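Local coordinates for salivary nitrophorin (Cimex lectularius, PDB 2IMQ), which carries nitric oxide on a heme in bed bug saliva and delivers it to the victim during feeding, causing vasodilation, at residues Q45-T51 with I80-G85; L172-T178 with L195-L201; P22-L28 with L263-Q268; A5-T11 with A276-L282. All coordinates share one frame; numbering follows the deposited sequence.

Contact 1 (Q45-T51 with I80-G85); sequences QGFGFQT and ITETMG. With HEM (protoporphyrin IX containing Fe), chain B.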
# COMPACT_ATOMS: atom_id res chain seq x y z
N GLN A 45 8.12 2.00 0.39
CA GLN A 45 8.85 2.20 1.58
C GLN A 45 10.27 1.87 1.27
O GLN A 45 10.58 0.88 0.61
CB GLN A 45 8.34 1.28 2.69
CG GLN A 45 9.24 1.31 3.92
CD GLN A 45 8.71 0.59 5.10
OE1 GLN A 45 7.49 0.46 5.29
NE2 GLN A 45 9.64 0.20 5.94
N GLY A 46 11.16 2.68 1.83
CA GLY A 46 12.56 2.47 1.59
C GLY A 46 13.43 3.51 2.26
O GLY A 46 13.15 3.98 3.38
N PHE A 47 14.50 3.84 1.56
CA PHE A 47 15.52 4.72 2.16
C PHE A 47 16.05 5.73 1.17
O PHE A 47 16.35 5.38 0.03
CB PHE A 47 16.69 3.90 2.64
CG PHE A 47 16.35 3.02 3.81
CD1 PHE A 47 16.10 1.67 3.61
CD2 PHE A 47 16.19 3.57 5.08
CE1 PHE A 47 15.74 0.85 4.69
CE2 PHE A 47 15.84 2.77 6.17
CZ PHE A 47 15.61 1.40 5.97
N GLY A 48 16.17 6.96 1.64
CA GLY A 48 16.87 8.01 0.89
C GLY A 48 16.07 8.64 -0.24
O GLY A 48 16.64 9.29 -1.12
N PHE A 49 14.75 8.50 -0.26
CA PHE A 49 13.97 9.05 -1.37
C PHE A 49 14.13 10.55 -1.58
O PHE A 49 14.30 10.98 -2.70
CB PHE A 49 12.48 8.77 -1.19
CG PHE A 49 12.13 7.30 -1.17
CD1 PHE A 49 11.26 6.82 -0.22
CD2 PHE A 49 12.64 6.44 -2.11
CE1 PHE A 49 10.93 5.49 -0.18
CE2 PHE A 49 12.25 5.08 -2.11
CZ PHE A 49 11.41 4.64 -1.13
N GLN A 50 13.99 11.32 -0.50
CA GLN A 50 13.96 12.79 -0.54
C GLN A 50 15.34 13.31 -0.90
O GLN A 50 15.49 14.08 -1.86
CB GLN A 50 13.50 13.31 0.82
CG GLN A 50 13.18 14.79 0.90
CD GLN A 50 12.24 15.10 2.06
OE1 GLN A 50 11.53 16.10 2.03
NE2 GLN A 50 12.25 14.25 3.09
N THR A 51 16.35 12.90 -0.15
CA THR A 51 17.74 13.26 -0.48
C THR A 51 18.01 12.91 -1.94
O THR A 51 18.50 13.75 -2.73
CB THR A 51 18.71 12.52 0.45
OG1 THR A 51 18.62 13.08 1.77
CG2 THR A 51 20.17 12.75 0.05
N ILE A 80 6.88 12.44 -1.19
CA ILE A 80 7.97 11.65 -0.66
C ILE A 80 8.55 12.21 0.63
O ILE A 80 8.62 13.44 0.86
CB ILE A 80 9.10 11.42 -1.70
CG1 ILE A 80 9.74 12.74 -2.10
CG2 ILE A 80 8.57 10.64 -2.89
CD1 ILE A 80 10.93 12.58 -3.07
N THR A 81 8.95 11.28 1.47
CA THR A 81 9.75 11.57 2.66
C THR A 81 11.05 10.80 2.53
O THR A 81 11.36 10.24 1.48
CB THR A 81 9.01 11.21 3.96
OG1 THR A 81 8.86 9.79 4.04
CG2 THR A 81 7.62 11.77 3.99
N GLU A 82 11.85 10.75 3.58
CA GLU A 82 13.05 9.95 3.45
C GLU A 82 12.77 8.45 3.28
O GLU A 82 13.56 7.78 2.62
CB GLU A 82 13.99 10.20 4.63
CG GLU A 82 15.02 11.29 4.33
CD GLU A 82 16.01 10.83 3.28
OE1 GLU A 82 16.84 9.94 3.59
OE2 GLU A 82 15.94 11.32 2.15
N THR A 83 11.65 7.96 3.83
CA THR A 83 11.40 6.54 3.88
C THR A 83 10.13 6.11 3.20
O THR A 83 9.90 4.91 3.10
CB THR A 83 11.34 6.01 5.32
OG1 THR A 83 10.24 6.64 5.99
CG2 THR A 83 12.63 6.34 6.07
N MET A 84 9.31 7.05 2.75
CA MET A 84 8.00 6.71 2.16
C MET A 84 7.77 7.50 0.87
O MET A 84 8.21 8.62 0.73
CB MET A 84 6.83 7.02 3.07
CG MET A 84 6.77 6.22 4.39
SD MET A 84 5.47 6.75 5.42
CE MET A 84 6.28 8.14 6.12
N GLY A 85 6.99 6.93 -0.03
CA GLY A 85 6.52 7.60 -1.22
C GLY A 85 5.07 7.17 -1.46
O GLY A 85 4.73 5.98 -1.35
CHA HEM B . 8.75 9.90 -7.77
CHB HEM B . 7.74 5.16 -7.64
CHC HEM B . 12.16 4.28 -5.93
CHD HEM B . 13.11 8.95 -5.74
C1A HEM B . 8.09 8.72 -7.93
C2A HEM B . 6.77 8.53 -8.47
C3A HEM B . 6.50 7.20 -8.39
C4A HEM B . 7.63 6.53 -7.84
CMA HEM B . 5.23 6.53 -8.87
CAA HEM B . 5.82 9.61 -9.05
CBA HEM B . 6.10 9.55 -10.57
CGA HEM B . 5.31 10.62 -11.32
O1A HEM B . 5.73 11.78 -11.32
O2A HEM B . 4.29 10.30 -11.98
C1B HEM B . 8.86 4.53 -7.18
C2B HEM B . 8.99 3.10 -7.03
C3B HEM B . 10.21 2.84 -6.57
C4B HEM B . 10.89 4.10 -6.42
CMB HEM B . 7.83 2.25 -7.41
CAB HEM B . 10.84 1.50 -6.22
CBB HEM B . 10.37 0.35 -6.74
C1C HEM B . 12.86 5.44 -5.75
C2C HEM B . 14.18 5.58 -5.18
C3C HEM B . 14.45 6.88 -5.20
C4C HEM B . 13.29 7.59 -5.63
CMC HEM B . 15.16 4.45 -4.84
CAC HEM B . 15.74 7.54 -4.74
CBC HEM B . 16.19 7.41 -3.49
C1D HEM B . 12.00 9.61 -6.22
C2D HEM B . 11.87 11.05 -6.22
C3D HEM B . 10.56 11.34 -6.87
C4D HEM B . 9.97 10.07 -7.19
CMD HEM B . 12.89 12.07 -5.72
CAD HEM B . 10.01 12.77 -7.08
CBD HEM B . 10.88 13.41 -8.14
CGD HEM B . 10.24 14.65 -8.67
O1D HEM B . 10.88 15.29 -9.56
O2D HEM B . 9.12 14.98 -8.18
NA HEM B . 8.62 7.48 -7.56
NB HEM B . 10.02 5.11 -6.77
NC HEM B . 12.34 6.68 -5.98
ND HEM B . 10.85 9.08 -6.78
FE HEM B . 10.52 7.08 -6.90
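Glu82 turns its carboxylate back to Thr51 at the far end of the 45-51 segment. The side chain leaves the backbone pointing away from that segment, and a bend at chi2 (-69°) turns it round. Glu82 OE2 then accepts from the backbone N of Thr51 in an almost straight bond of 2.8 Å, met nearly along the C-O axis. Thr51 OG1 adds a weak bond to the same oxygen. The backbone O of Glu82 accepts from Phe49 N at 3.2 Å, with the donor above the carbonyl plane.

The Phe49 ring lies between the 80-85 backbone and the heme. Its edge carries the contact on both flanks: Phe49 CD1 lies 3.6 Å from Met84 N, and CD2 lies 3.5 Å from heme C2C. Here strands 39-46 and 84-91 of the DNase I-like beta-sandwich run antiparallel. Gln45 and Met84 form a non-hydrogen-bonded pair, and Gly46 N bonds to Thr83 O at 2.9 Å. The loop after strand 39-46 then runs along the porphyrin, with Gly48 O 3.1 Å from heme CBC. Ile80 approaches the same ligand with its far methyl, CD1, 3.3 Å from the heme methyl CMD. Thr83 turns its hydroxyl to Lys114 O, while its CB rests 3.3 Å from Gly46 O.

Contact 2 (L172-T178 with L195-L201); sequences LNVRVET and LMAFDQL
Gln200 OE1 is gripped by two donors, the backbone N of Arg175 at 2.8 Å and the side-chain amine of Lys147. The contact joins the loop after strand 165-169 to the link between helices 192-196 and 201-206, in the DNase I-like fold. A type I turn spans Met196 to Asp199.

The Gln200 side chain is extended beyond CG and lies along the backbone of Arg175, whose O accepts from Gln200 N at 2.9 Å. At the other corner of the amide, Gln200 NE2 gives a nearly straight bond of 2.9 Å to Glu177 OE1. The donor lies above the carboxylate plane but within its own amide plane, and the two planes stand 81° apart. These bonds hold the amide at both ends and fix its rotation. Glu177 N in turn bonds to Phe198 O.

Asp199 caps the following helix through OD2, which accepts from Leu201 N, while OD1 makes a salt bridge with Arg244. Val174 CG1, anti to its own N (chi1 168°), is set against this cap, 3.3 Å from Leu201 N. Further along, Val176 CG1 meets Leu195 CD1 at 3.6 Å, the two side chains crossing at about a right angle. Thr178 lies over one face of the Phe198 ring, with its CB 4.2 Å from the ring centroid.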
# COMPACT_ATOMS: atom_id res chain seq x y z
N LEU A 172 2.91 -2.54 6.86
CA LEU A 172 2.35 -2.12 8.13
C LEU A 172 3.20 -2.46 9.36
O LEU A 172 2.82 -2.17 10.46
CB LEU A 172 0.98 -2.72 8.31
CG LEU A 172 -0.06 -2.50 7.18
CD1 LEU A 172 -1.34 -3.22 7.50
CD2 LEU A 172 -0.33 -1.05 6.88
N ASN A 173 4.31 -3.12 9.12
CA ASN A 173 5.18 -3.65 10.16
C ASN A 173 4.50 -4.72 10.97
O ASN A 173 4.79 -4.95 12.11
CB ASN A 173 5.83 -2.57 11.06
CG ASN A 173 7.13 -3.05 11.58
OD1 ASN A 173 7.84 -3.77 10.88
ND2 ASN A 173 7.45 -2.65 12.80
N VAL A 174 3.56 -5.38 10.32
CA VAL A 174 2.85 -6.57 10.81
C VAL A 174 3.61 -7.82 10.28
O VAL A 174 3.86 -7.90 9.09
CB VAL A 174 1.38 -6.58 10.33
CG1 VAL A 174 0.74 -7.90 10.56
CG2 VAL A 174 0.61 -5.48 11.03
N ARG A 175 3.88 -8.75 11.17
CA ARG A 175 4.65 -9.95 10.81
C ARG A 175 3.94 -11.21 11.30
O ARG A 175 2.91 -11.13 11.94
CB ARG A 175 6.06 -9.86 11.35
CG ARG A 175 6.84 -8.61 10.88
CD ARG A 175 7.17 -8.73 9.41
NE ARG A 175 8.01 -7.68 8.87
CZ ARG A 175 7.56 -6.61 8.24
NH1 ARG A 175 6.25 -6.39 8.13
NH2 ARG A 175 8.40 -5.74 7.74
N VAL A 176 4.51 -12.34 10.93
CA VAL A 176 3.99 -13.62 11.36
C VAL A 176 4.73 -14.02 12.62
O VAL A 176 5.95 -14.21 12.59
CB VAL A 176 4.17 -14.63 10.22
CG1 VAL A 176 3.96 -16.07 10.67
CG2 VAL A 176 3.21 -14.35 9.05
N GLU A 177 4.00 -14.18 13.70
CA GLU A 177 4.55 -14.44 15.00
C GLU A 177 4.57 -15.96 15.27
O GLU A 177 3.81 -16.47 16.07
CB GLU A 177 3.74 -13.68 16.04
CG GLU A 177 4.46 -13.60 17.37
CD GLU A 177 3.84 -12.68 18.37
OE1 GLU A 177 3.18 -11.70 17.97
OE2 GLU A 177 4.06 -12.96 19.59
N THR A 178 5.49 -16.64 14.63
CA THR A 178 5.85 -18.01 14.94
C THR A 178 7.27 -18.20 14.48
O THR A 178 7.91 -17.32 13.90
CB THR A 178 4.89 -19.00 14.29
OG1 THR A 178 5.11 -20.32 14.79
CG2 THR A 178 4.98 -19.07 12.78
N LEU A 195 -1.14 -20.33 8.38
CA LEU A 195 -0.03 -19.43 8.70
C LEU A 195 -0.55 -18.04 9.09
O LEU A 195 -0.04 -17.39 10.01
CB LEU A 195 0.98 -19.38 7.56
CG LEU A 195 2.26 -18.58 7.86
CD1 LEU A 195 2.93 -19.10 9.08
CD2 LEU A 195 3.14 -18.58 6.70
N MET A 196 -1.61 -17.61 8.42
CA MET A 196 -2.27 -16.35 8.72
C MET A 196 -2.81 -16.31 10.12
O MET A 196 -3.00 -15.24 10.69
CB MET A 196 -3.38 -16.05 7.69
CG MET A 196 -3.78 -14.59 7.59
SD MET A 196 -2.32 -13.65 6.98
CE MET A 196 -2.40 -13.60 5.29
N ALA A 197 -3.05 -17.46 10.74
CA ALA A 197 -3.46 -17.50 12.15
C ALA A 197 -2.42 -16.85 13.08
O ALA A 197 -2.77 -16.34 14.11
CB ALA A 197 -3.79 -18.88 12.58
N PHE A 198 -1.16 -16.81 12.66
CA PHE A 198 -0.03 -16.24 13.44
C PHE A 198 0.28 -14.81 13.03
O PHE A 198 1.12 -14.17 13.65
CB PHE A 198 1.20 -17.12 13.28
CG PHE A 198 0.97 -18.50 13.74
CD1 PHE A 198 0.74 -19.53 12.84
CD2 PHE A 198 0.96 -18.80 15.09
CE1 PHE A 198 0.49 -20.80 13.27
CE2 PHE A 198 0.73 -20.12 15.49
CZ PHE A 198 0.49 -21.08 14.59
N ASP A 199 -0.36 -14.30 11.99
CA ASP A 199 -0.14 -12.96 11.54
C ASP A 199 -0.65 -11.97 12.59
O ASP A 199 -1.66 -12.16 13.24
CB ASP A 199 -0.84 -12.75 10.18
CG ASP A 199 -0.72 -11.33 9.72
OD1 ASP A 199 0.34 -10.95 9.14
OD2 ASP A 199 -1.70 -10.54 9.85
N GLN A 200 0.08 -10.86 12.69
CA GLN A 200 -0.19 -9.86 13.77
C GLN A 200 -1.29 -8.86 13.47
O GLN A 200 -1.65 -8.10 14.34
CB GLN A 200 1.11 -9.15 14.12
CG GLN A 200 2.13 -10.03 14.81
CD GLN A 200 3.48 -9.46 14.89
OE1 GLN A 200 3.94 -8.73 14.01
NE2 GLN A 200 4.21 -9.90 15.92
N LEU A 201 -1.89 -8.85 12.28
CA LEU A 201 -2.91 -7.85 12.01
C LEU A 201 -4.06 -8.02 12.99
O LEU A 201 -4.58 -7.04 13.53
CB LEU A 201 -3.37 -7.89 10.56
CG LEU A 201 -4.42 -6.82 10.22
CD1 LEU A 201 -3.86 -5.43 10.41
CD2 LEU A 201 -4.85 -7.04 8.78

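Contact 3 (P22-L28 with L263-Q268); sequences PTNLEEL and LTNYKQ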
# COMPACT_ATOMS: atom_id res chain seq x y z
N PRO A 22 11.42 -0.12 -11.08
CA PRO A 22 11.59 -0.91 -12.28
C PRO A 22 11.13 -0.11 -13.49
O PRO A 22 10.47 0.91 -13.35
CB PRO A 22 10.72 -2.15 -12.03
CG PRO A 22 9.74 -1.73 -11.07
CD PRO A 22 10.33 -0.64 -10.24
N THR A 23 11.52 -0.56 -14.66
CA THR A 23 11.17 0.13 -15.89
C THR A 23 9.95 -0.53 -16.53
O THR A 23 9.26 0.13 -17.30
CB THR A 23 12.42 0.16 -16.82
OG1 THR A 23 12.26 1.13 -17.86
CG2 THR A 23 12.66 -1.15 -17.49
N ASN A 24 9.66 -1.79 -16.18
CA ASN A 24 8.46 -2.49 -16.64
C ASN A 24 7.31 -2.31 -15.62
O ASN A 24 7.27 -2.95 -14.59
CB ASN A 24 8.78 -3.96 -17.06
CG ASN A 24 8.57 -5.01 -15.99
OD1 ASN A 24 9.45 -5.27 -15.19
ND2 ASN A 24 7.36 -5.62 -15.98
N LEU A 25 6.41 -1.38 -15.93
CA LEU A 25 5.49 -0.83 -14.92
C LEU A 25 4.07 -1.26 -15.14
O LEU A 25 3.25 -1.19 -14.24
CB LEU A 25 5.59 0.68 -14.91
CG LEU A 25 6.92 1.33 -14.51
CD1 LEU A 25 6.81 2.82 -14.69
CD2 LEU A 25 7.33 0.98 -13.08
N GLU A 26 3.72 -1.68 -16.34
CA GLU A 26 2.37 -2.13 -16.60
C GLU A 26 1.96 -3.27 -15.71
O GLU A 26 0.87 -3.28 -15.17
CB GLU A 26 2.17 -2.54 -18.08
CG GLU A 26 2.10 -1.37 -19.03
CD GLU A 26 1.42 -1.70 -20.34
OE1 GLU A 26 1.35 -2.90 -20.65
OE2 GLU A 26 0.92 -0.77 -21.04
N GLU A 27 2.83 -4.25 -15.55
CA GLU A 27 2.55 -5.35 -14.69
C GLU A 27 2.39 -4.90 -13.22
O GLU A 27 1.45 -5.34 -12.53
CB GLU A 27 3.66 -6.37 -14.79
CG GLU A 27 3.42 -7.64 -14.00
CD GLU A 27 4.54 -8.65 -14.16
OE1 GLU A 27 4.41 -9.74 -13.60
OE2 GLU A 27 5.56 -8.37 -14.82
N LEU A 28 3.29 -4.04 -12.77
CA LEU A 28 3.28 -3.53 -11.40
C LEU A 28 1.95 -2.88 -11.06
O LEU A 28 1.47 -2.98 -9.94
CB LEU A 28 4.43 -2.52 -11.25
CG LEU A 28 4.65 -2.05 -9.83
CD1 LEU A 28 5.23 -3.11 -8.95
CD2 LEU A 28 5.50 -0.82 -9.77
N LEU A 263 3.24 -9.90 -6.61
CA LEU A 263 3.78 -9.95 -7.96
C LEU A 263 5.16 -10.54 -7.92
O LEU A 263 6.20 -9.89 -7.77
CB LEU A 263 3.80 -8.57 -8.55
CG LEU A 263 2.48 -7.83 -8.57
CD1 LEU A 263 2.69 -6.46 -9.18
CD2 LEU A 263 1.39 -8.60 -9.28
N THR A 264 5.16 -11.85 -8.08
CA THR A 264 6.36 -12.63 -7.85
C THR A 264 7.40 -12.43 -8.97
O THR A 264 8.57 -12.72 -8.75
CB THR A 264 6.01 -14.10 -7.59
OG1 THR A 264 5.15 -14.60 -8.60
CG2 THR A 264 5.16 -14.22 -6.26
N ASN A 265 7.01 -11.84 -10.11
CA ASN A 265 7.98 -11.50 -11.20
C ASN A 265 8.92 -10.35 -10.89
O ASN A 265 9.92 -10.14 -11.57
CB ASN A 265 7.23 -11.17 -12.50
CG ASN A 265 6.63 -12.39 -13.13
OD1 ASN A 265 7.15 -13.51 -12.96
ND2 ASN A 265 5.54 -12.20 -13.86
N TYR A 266 8.56 -9.54 -9.88
CA TYR A 266 9.44 -8.52 -9.38
C TYR A 266 10.27 -9.06 -8.24
O TYR A 266 9.89 -8.89 -7.06
CB TYR A 266 8.61 -7.27 -8.96
CG TYR A 266 7.92 -6.61 -10.12
CD1 TYR A 266 6.66 -6.98 -10.52
CD2 TYR A 266 8.56 -5.63 -10.87
CE1 TYR A 266 6.02 -6.39 -11.60
CE2 TYR A 266 7.93 -5.02 -11.96
CZ TYR A 266 6.68 -5.41 -12.34
OH TYR A 266 6.00 -4.83 -13.40
N LYS A 267 11.40 -9.72 -8.58
CA LYS A 267 12.24 -10.40 -7.59
C LYS A 267 13.44 -9.63 -7.13
O LYS A 267 14.29 -10.16 -6.40
CB LYS A 267 12.77 -11.74 -8.14
CG LYS A 267 11.71 -12.66 -8.61
CD LYS A 267 12.27 -14.01 -9.03
CE LYS A 267 11.27 -14.71 -9.93
NZ LYS A 267 9.99 -15.04 -9.24
N GLN A 268 13.53 -8.38 -7.54
CA GLN A 268 14.74 -7.60 -7.37
C GLN A 268 15.08 -7.42 -5.92
O GLN A 268 16.22 -7.08 -5.57
CB GLN A 268 14.58 -6.20 -7.98
CG GLN A 268 14.28 -6.18 -9.47
CD GLN A 268 12.84 -5.89 -9.78
OE1 GLN A 268 12.54 -4.93 -10.47
NE2 GLN A 268 11.97 -6.68 -9.27
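Tyr266 is the bump of this contact, and the 22-28 segment forms the hollow that receives it. The tyrosine closes a type I turn from Leu263 to Tyr266, in the loop between strands 255-262 and 274-281 of the DNase I-like fold. The hollow is made by the chain from Pro22 into the short helix 26-29.

The ring enters with its hydroxyl leading. Tyr266 OH donates to Asn24 O at 2.6 Å, and that oxygen lies at the ring edge, in its plane. Leu28 N adds a weak bond to the same hydroxyl. The tyrosine oxygen is thus seated between the backbone of Asn24 and that of Leu28.

Leu28 forms one wall. With CG anti to the backbone N (chi1 -173°) and chi2 at 71°, Leu28 CD1 sits over the centre of one face of Tyr266, 4.2 Å from the centroid. Glu27 runs past the ring in the opposite direction, with CD 3.7 Å from Tyr266 CE1. Pro22 packs its CG 3.9 Å from Tyr266 CE2, and it also touches the heme, so the tyrosine backs a wall of the heme pocket.

Leu263 makes a smaller bump beside the ring. Leu263 CD1 settles 3.7 Å from Leu28 CA and equally near Glu27 O. At the more open margin, the extended Glu27 side chain reaches Asn265. Asn265 ND2 meets the syn lone pair of Glu27 OE1 at 2.7 Å, with the carboxylate and amide planes 68° apart.

Contact 4 (A5-T11 with A276-L282); sequences AQLSVHT and AKFRVTL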
# COMPACT_ATOMS: atom_id res chain seq x y z
N ALA A 5 -21.89 4.52 -11.75
CA ALA A 5 -22.35 3.72 -10.64
C ALA A 5 -21.14 3.19 -9.87
O ALA A 5 -21.20 3.10 -8.66
CB ALA A 5 -23.17 2.59 -11.13
N GLN A 6 -20.09 2.78 -10.58
CA GLN A 6 -18.90 2.18 -9.95
C GLN A 6 -17.61 2.73 -10.52
O GLN A 6 -17.56 3.23 -11.64
CB GLN A 6 -18.90 0.66 -10.13
CG GLN A 6 -20.13 -0.02 -9.58
CD GLN A 6 -20.06 -1.53 -9.66
OE1 GLN A 6 -19.93 -2.08 -10.76
NE2 GLN A 6 -20.17 -2.21 -8.50
N LEU A 7 -16.53 2.58 -9.74
CA LEU A 7 -15.23 2.90 -10.20
C LEU A 7 -14.30 1.77 -9.80
O LEU A 7 -14.57 1.04 -8.81
CB LEU A 7 -14.75 4.24 -9.61
CG LEU A 7 -15.54 5.50 -9.99
CD1 LEU A 7 -15.19 6.66 -9.13
CD2 LEU A 7 -15.32 5.81 -11.45
N SER A 8 -13.21 1.64 -10.53
CA SER A 8 -12.14 0.68 -10.17
C SER A 8 -10.88 1.37 -9.68
O SER A 8 -10.55 2.46 -10.12
CB SER A 8 -11.81 -0.22 -11.34
OG SER A 8 -11.38 0.51 -12.43
N VAL A 9 -10.24 0.73 -8.72
CA VAL A 9 -9.06 1.26 -8.08
C VAL A 9 -8.05 0.14 -8.06
O VAL A 9 -8.39 -0.99 -7.71
CB VAL A 9 -9.34 1.67 -6.58
CG1 VAL A 9 -8.06 2.20 -5.89
CG2 VAL A 9 -10.48 2.64 -6.52
N HIS A 10 -6.83 0.45 -8.50
CA HIS A 10 -5.66 -0.44 -8.31
C HIS A 10 -4.73 0.21 -7.33
O HIS A 10 -4.47 1.41 -7.43
CB HIS A 10 -4.90 -0.66 -9.63
CG HIS A 10 -5.63 -1.52 -10.63
ND1 HIS A 10 -5.01 -2.05 -11.74
CD2 HIS A 10 -6.92 -1.94 -10.67
CE1 HIS A 10 -5.90 -2.75 -12.43
NE2 HIS A 10 -7.07 -2.68 -11.81
N THR A 11 -4.25 -0.57 -6.39
CA THR A 11 -3.19 -0.14 -5.50
C THR A 11 -2.03 -1.07 -5.58
O THR A 11 -2.20 -2.29 -5.75
CB THR A 11 -3.70 -0.08 -4.03
OG1 THR A 11 -4.04 -1.38 -3.54
CG2 THR A 11 -4.94 0.80 -3.91
N ALA A 276 -3.49 -4.83 -5.44
CA ALA A 276 -4.87 -5.05 -5.16
C ALA A 276 -5.70 -4.31 -6.17
O ALA A 276 -5.33 -3.23 -6.62
CB ALA A 276 -5.27 -4.63 -3.73
N LYS A 277 -6.83 -4.88 -6.49
CA LYS A 277 -7.77 -4.33 -7.44
C LYS A 277 -9.12 -4.37 -6.78
O LYS A 277 -9.53 -5.39 -6.22
CB LYS A 277 -7.81 -5.11 -8.78
CG LYS A 277 -6.47 -5.27 -9.44
CD LYS A 277 -6.57 -6.08 -10.75
CE LYS A 277 -5.21 -6.35 -11.32
NZ LYS A 277 -5.36 -7.07 -12.64
N PHE A 278 -9.82 -3.23 -6.83
CA PHE A 278 -11.13 -3.08 -6.19
C PHE A 278 -12.12 -2.49 -7.14
O PHE A 278 -11.75 -1.70 -8.00
CB PHE A 278 -11.03 -2.11 -5.01
CG PHE A 278 -10.00 -2.49 -4.00
CD1 PHE A 278 -8.71 -2.00 -4.11
CD2 PHE A 278 -10.35 -3.23 -2.89
CE1 PHE A 278 -7.76 -2.32 -3.14
CE2 PHE A 278 -9.36 -3.51 -1.89
CZ PHE A 278 -8.08 -3.08 -2.09
N ARG A 279 -13.38 -2.78 -6.87
CA ARG A 279 -14.49 -2.07 -7.49
C ARG A 279 -15.30 -1.42 -6.38
O ARG A 279 -15.69 -2.09 -5.44
CB ARG A 279 -15.34 -3.03 -8.26
CG ARG A 279 -16.56 -2.46 -8.94
CD ARG A 279 -17.36 -3.57 -9.64
NE ARG A 279 -16.54 -4.26 -10.63
CZ ARG A 279 -16.56 -5.56 -10.87
NH1 ARG A 279 -17.35 -6.38 -10.18
NH2 ARG A 279 -15.76 -6.06 -11.82
N VAL A 280 -15.45 -0.10 -6.44
CA VAL A 280 -16.24 0.64 -5.47
C VAL A 280 -17.56 1.08 -6.06
O VAL A 280 -17.63 1.39 -7.25
CB VAL A 280 -15.45 1.83 -4.87
CG1 VAL A 280 -14.09 1.37 -4.37
CG2 VAL A 280 -15.29 2.95 -5.80
N THR A 281 -18.61 1.06 -5.24
CA THR A 281 -19.97 1.44 -5.68
C THR A 281 -20.30 2.78 -5.08
O THR A 281 -20.33 2.95 -3.87
CB THR A 281 -20.97 0.36 -5.25
OG1 THR A 281 -20.58 -0.88 -5.85
CG2 THR A 281 -22.39 0.65 -5.75
N LEU A 282 -20.49 3.78 -5.92
CA LEU A 282 -20.72 5.15 -5.45
C LEU A 282 -22.08 5.35 -4.79
O LEU A 282 -22.26 6.24 -3.95
CB LEU A 282 -20.62 6.12 -6.60
CG LEU A 282 -19.22 6.44 -7.11
CD1 LEU A 282 -18.51 5.22 -7.58
CD2 LEU A 282 -19.24 7.50 -8.24
OXT LEU A 282 -23.03 4.62 -5.10
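Strands 6-17 and 274-281, from the two ends of the chain, lie side by side within one sheet of the beta-sandwich. They run antiparallel, their short axes at 155°. Three hydrogen-bonded pairs join them: Leu7 with Val280, Val9 with Phe278, and Thr11 with Ala276. Val280 N to Leu7 O is 2.8 Å. One more bond, Leu282 N to Ala5 O, extends the pairing to the last residue.

On the face of Gln6, His10 and Lys277, polar side chains meet. Gln6 lies alongside Thr281, pointing the same way, and gives NE2 to OG1 in a nearly straight 3.0 Å bond within the amide plane. Gln6 OE1 is 3.2 Å from Arg279 CD. The aliphatic part of Lys277 crosses one face of the His10 ring, with CG 3.7 Å from the ring centroid. Its extended chain carries NZ on to a salt bridge with Glu35, while His10 ND1 bonds to Leu29 O.

The opposite face is turned into the sandwich, toward strands 127-135 and 165-169 of the second sheet. Val9 touches Phe129 and Phe131, and Val280 touches Phe165 and Phe167. The Phe278 ring meets that of Phe167 and has Thr11 OG1 at its edge, 3.9 Å from CE1. At the chain terminus Leu282 CD1 packs 3.8 Å from Leu7 CG.

Overall arrangement
Of the four, contact 4 closes the longest loop, and the other three are nested within it. Contact 3 itself encloses contacts 1 and 2, which follow one another in sequence. Contacts 1 and 4 share a sheet, since strands 39-46 and 6-17 are neighbours, but their centres are about 28 Å apart. Contacts 1 and 3 both reach the heme, with centres about 20 Å apart. The side chains of Phe49 and Pro22 each lie about 7 Å from that of Cys60, the proximal iron ligand. Contact 2 is remote from this pocket, its centre about 25 Å from those of contacts 1 and 3.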